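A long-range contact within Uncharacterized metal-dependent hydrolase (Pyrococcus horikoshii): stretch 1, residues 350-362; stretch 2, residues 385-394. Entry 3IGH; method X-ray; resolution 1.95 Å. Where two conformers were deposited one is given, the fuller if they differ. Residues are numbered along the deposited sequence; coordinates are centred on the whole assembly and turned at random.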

# COMPACT_ATOMS: atom_id res chain seq x y z
N ARG A 350 -21.02 9.94 27.45
CA ARG A 350 -20.31 8.70 27.15
C ARG A 350 -19.53 8.81 25.84
O ARG A 350 -18.36 8.40 25.77
CB ARG A 350 -21.26 7.51 27.12
CG ARG A 350 -20.52 6.19 27.17
CD ARG A 350 -21.43 5.02 27.36
NE ARG A 350 -20.63 3.80 27.38
CZ ARG A 350 -21.07 2.60 27.00
NH1 ARG A 350 -20.26 1.55 27.07
NH2 ARG A 350 -22.32 2.46 26.55
N VAL A 351 -20.16 9.41 24.82
CA VAL A 351 -19.48 9.75 23.56
C VAL A 351 -18.23 10.59 23.82
O VAL A 351 -17.14 10.29 23.32
CB VAL A 351 -20.45 10.45 22.56
CG1 VAL A 351 -19.70 11.18 21.45
CG2 VAL A 351 -21.44 9.44 21.96
N LYS A 352 -18.38 11.62 24.66
CA LYS A 352 -17.28 12.50 25.04
C LYS A 352 -16.15 11.73 25.73
O LYS A 352 -14.98 11.87 25.34
CB LYS A 352 -17.78 13.62 25.96
CG LYS A 352 -16.72 14.65 26.32
CD LYS A 352 -17.29 15.74 27.21
CE LYS A 352 -16.28 16.87 27.39
NZ LYS A 352 -16.90 18.04 28.09
N ASN A 353 -16.51 10.91 26.71
CA ASN A 353 -15.53 10.17 27.50
C ASN A 353 -14.74 9.13 26.72
O ASN A 353 -13.55 8.93 26.98
CB ASN A 353 -16.20 9.54 28.72
CG ASN A 353 -16.64 10.58 29.76
OD1 ASN A 353 -16.10 11.69 29.80
ND2 ASN A 353 -17.62 10.22 30.58
N LEU A 354 -15.39 8.48 25.76
CA LEU A 354 -14.73 7.45 24.94
C LEU A 354 -13.97 8.03 23.76
O LEU A 354 -13.26 7.30 23.07
CB LEU A 354 -15.75 6.40 24.46
CG LEU A 354 -16.41 5.54 25.55
CD1 LEU A 354 -17.52 4.69 24.98
CD2 LEU A 354 -15.39 4.68 26.26
N LYS A 355 -14.13 9.33 23.53
CA LYS A 355 -13.40 10.06 22.49
C LYS A 355 -13.68 9.52 21.08
O LYS A 355 -12.81 9.55 20.22
CB LYS A 355 -11.89 10.06 22.78
CG LYS A 355 -11.48 10.81 24.05
CD LYS A 355 -9.97 10.74 24.24
CE LYS A 355 -9.44 11.93 25.03
NZ LYS A 355 -9.74 11.83 26.48
N VAL A 356 -14.91 9.04 20.85
CA VAL A 356 -15.24 8.47 19.54
C VAL A 356 -15.38 9.56 18.48
O VAL A 356 -15.63 10.73 18.81
CB VAL A 356 -16.51 7.56 19.58
CG1 VAL A 356 -16.30 6.36 20.51
CG2 VAL A 356 -17.75 8.34 19.99
N ARG A 357 -15.17 9.17 17.23
CA ARG A 357 -15.38 10.03 16.07
C ARG A 357 -16.77 9.75 15.50
O ARG A 357 -17.24 8.63 15.56
CB ARG A 357 -14.30 9.76 15.01
CG ARG A 357 -12.96 10.37 15.37
CD ARG A 357 -11.80 9.66 14.69
NE ARG A 357 -11.53 8.32 15.22
CZ ARG A 357 -11.50 7.21 14.49
NH1 ARG A 357 -11.72 7.27 13.18
NH2 ARG A 357 -11.21 6.04 15.04
N LEU A 358 -17.43 10.78 14.96
CA LEU A 358 -18.78 10.61 14.42
C LEU A 358 -18.88 11.06 12.97
O LEU A 358 -18.48 12.17 12.63
CB LEU A 358 -19.81 11.37 15.27
CG LEU A 358 -19.90 11.15 16.79
CD1 LEU A 358 -20.88 12.14 17.41
CD2 LEU A 358 -20.32 9.73 17.13
N SER A 359 -19.43 10.20 12.12
CA SER A 359 -19.75 10.58 10.75
C SER A 359 -21.27 10.63 10.59
O SER A 359 -21.95 9.63 10.75
CB SER A 359 -19.14 9.58 9.77
OG SER A 359 -19.51 9.86 8.44
N VAL A 360 -21.79 11.82 10.30
CA VAL A 360 -23.23 12.02 10.22
C VAL A 360 -23.65 12.44 8.82
O VAL A 360 -22.83 12.91 8.03
CB VAL A 360 -23.74 13.06 11.26
CG1 VAL A 360 -23.51 12.56 12.69
CG2 VAL A 360 -23.12 14.43 11.05
N GLN A 361 -24.94 12.29 8.52
CA GLN A 361 -25.45 12.55 7.18
C GLN A 361 -26.63 13.52 7.22
O GLN A 361 -27.78 13.10 7.26
CB GLN A 361 -25.87 11.24 6.50
CG GLN A 361 -24.76 10.21 6.25
CD GLN A 361 -24.38 9.43 7.50
OE1 GLN A 361 -25.23 9.10 8.31
NE2 GLN A 361 -23.08 9.17 7.67
N PRO A 362 -26.34 14.84 7.27
CA PRO A 362 -27.40 15.86 7.41
C PRO A 362 -28.56 15.82 6.41
O PRO A 362 -29.68 16.16 6.78
CB PRO A 362 -26.63 17.18 7.34
CG PRO A 362 -25.26 16.82 7.87
CD PRO A 362 -25.00 15.45 7.28
N ARG A 385 -28.89 15.30 16.23
CA ARG A 385 -28.61 16.45 17.10
C ARG A 385 -27.20 16.98 16.90
O ARG A 385 -26.37 16.95 17.81
CB ARG A 385 -28.96 16.13 18.57
CG ARG A 385 -28.25 14.92 19.19
CD ARG A 385 -28.89 14.48 20.51
NE ARG A 385 -29.00 15.55 21.51
CZ ARG A 385 -29.42 15.37 22.76
NH1 ARG A 385 -29.77 14.17 23.20
NH2 ARG A 385 -29.48 16.41 23.59
N PHE A 386 -26.96 17.52 15.71
CA PHE A 386 -25.60 17.80 15.24
C PHE A 386 -24.86 18.86 16.06
O PHE A 386 -23.65 18.74 16.26
CB PHE A 386 -25.59 18.19 13.76
CG PHE A 386 -26.22 17.17 12.85
CD1 PHE A 386 -26.97 17.59 11.76
CD2 PHE A 386 -26.06 15.80 13.08
CE1 PHE A 386 -27.55 16.67 10.91
CE2 PHE A 386 -26.66 14.88 12.23
CZ PHE A 386 -27.40 15.31 11.14
N LYS A 387 -25.58 19.89 16.50
CA LYS A 387 -24.99 20.92 17.34
C LYS A 387 -24.52 20.35 18.68
O LYS A 387 -23.39 20.61 19.09
CB LYS A 387 -25.95 22.11 17.54
CG LYS A 387 -25.27 23.33 18.18
CD LYS A 387 -26.20 24.53 18.27
CE LYS A 387 -25.40 25.80 18.58
NZ LYS A 387 -26.27 27.01 18.66
N ASP A 388 -25.37 19.55 19.33
CA ASP A 388 -24.99 18.83 20.55
C ASP A 388 -23.79 17.89 20.35
O ASP A 388 -22.90 17.83 21.20
CB ASP A 388 -26.17 18.02 21.11
CG ASP A 388 -27.33 18.91 21.53
OD1 ASP A 388 -27.09 20.10 21.83
OD2 ASP A 388 -28.48 18.41 21.56
N LEU A 389 -23.79 17.14 19.25
CA LEU A 389 -22.72 16.16 18.99
C LEU A 389 -21.36 16.81 18.70
O LEU A 389 -20.32 16.29 19.13
CB LEU A 389 -23.13 15.23 17.84
CG LEU A 389 -24.34 14.33 18.10
CD1 LEU A 389 -24.84 13.63 16.83
CD2 LEU A 389 -24.05 13.30 19.21
N MET A 390 -21.39 17.95 18.00
CA MET A 390 -20.18 18.70 17.64
C MET A 390 -19.44 19.17 18.91
O MET A 390 -18.22 19.34 18.90
CB MET A 390 -20.56 19.91 16.78
CG MET A 390 -19.60 20.26 15.65
SD MET A 390 -20.31 21.44 14.47
CE MET A 390 -20.84 22.74 15.59
N LYS A 391 -20.20 19.36 19.98
CA LYS A 391 -19.66 19.78 21.28
C LYS A 391 -18.89 18.65 21.97
O LYS A 391 -17.96 18.91 22.74
CB LYS A 391 -20.80 20.26 22.18
CG LYS A 391 -20.42 21.33 23.18
CD LYS A 391 -21.62 22.21 23.53
CE LYS A 391 -21.90 23.23 22.42
NZ LYS A 391 -23.25 23.85 22.53
N VAL A 392 -19.27 17.40 21.71
CA VAL A 392 -18.68 16.26 22.42
C VAL A 392 -17.75 15.37 21.57
O VAL A 392 -17.02 14.55 22.12
CB VAL A 392 -19.75 15.40 23.17
CG1 VAL A 392 -20.43 16.22 24.27
CG2 VAL A 392 -20.77 14.80 22.20
N ALA A 393 -17.76 15.55 20.25
CA ALA A 393 -16.94 14.71 19.37
C ALA A 393 -16.49 15.43 18.11
O ALA A 393 -17.13 16.39 17.67
CB ALA A 393 -17.69 13.43 19.00
N GLU A 394 -15.39 14.94 17.53
CA GLU A 394 -15.05 15.29 16.16
C GLU A 394 -16.16 14.78 15.26
O GLU A 394 -16.58 13.63 15.36
CB GLU A 394 -13.71 14.67 15.76
CG GLU A 394 -13.14 15.27 14.50
CD GLU A 394 -12.33 16.52 14.76
OE1 GLU A 394 -12.66 17.58 14.19
OE2 GLU A 394 -11.35 16.45 15.54
O HOH W 1 -15.88 12.02 21.49
O HOH W 2 -14.17 13.55 23.47
O HOH W 3 -13.78 12.72 18.61

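Stretch 1 leaves a helix through a tight turn and becomes the strand 357-360; stretch 2 is a helix beginning at Phe 386 that gives way to extended backbone by Glu 394. Strand and helix run nearly antiparallel, at 156° with axes 9.5 Å apart, so the end of the helix lies by the start of the strand. The turn is a Schellman motif, with Lys 355 at positive phi. One direct hydrogen bond joins the backbones: Leu 358 N donates to Glu 394 O at 3.0 Å, nearly straight at 160°. Water 3 donates to Val 356 O (2.7 Å) and accepts from Glu 394 N (2.9 Å), spanning a gap too wide for a direct bond, while water 1 lies 2.8 Å from both Val 351 O and Val 392 O, between two carbonyls that could not bond to each other. Nearby, Lys 352 CA approaches Val 392 O at 3.6 Å in a CA-H...O contact.

The strand's alternation sorts its side chains: Leu 358 and Val 360 point toward the helix, Ser 359 away. On the helix, Phe 386 and Leu 389 answer, three residues apart and so on one face; Ala 393, just past it, also points toward the strand. The stretches bury 557 Å² between them, and apolar side chains suit the buried Leu 358, Val 360, Phe 386 and Leu 389. Leu 358 CD1 sits 3.8 Å from both Leu 389 CD2 and Ala 393 CB. Ala 393 suits a tight place, its CB only 3.4 Å from Val 356 O. Val 351 CG1 extends the apolar layer to Val 392 CG2 at 3.8 Å. At the far end the ring of Phe 386 packs against Val 360 and Pro 362, with CE2 3.6 Å from Val 360 CB and CE1 3.7 Å from Pro 362 CB. Lys 352 contributes its CB, 3.9 Å from Val 392 CB, while its chain, all t, leads the amine away.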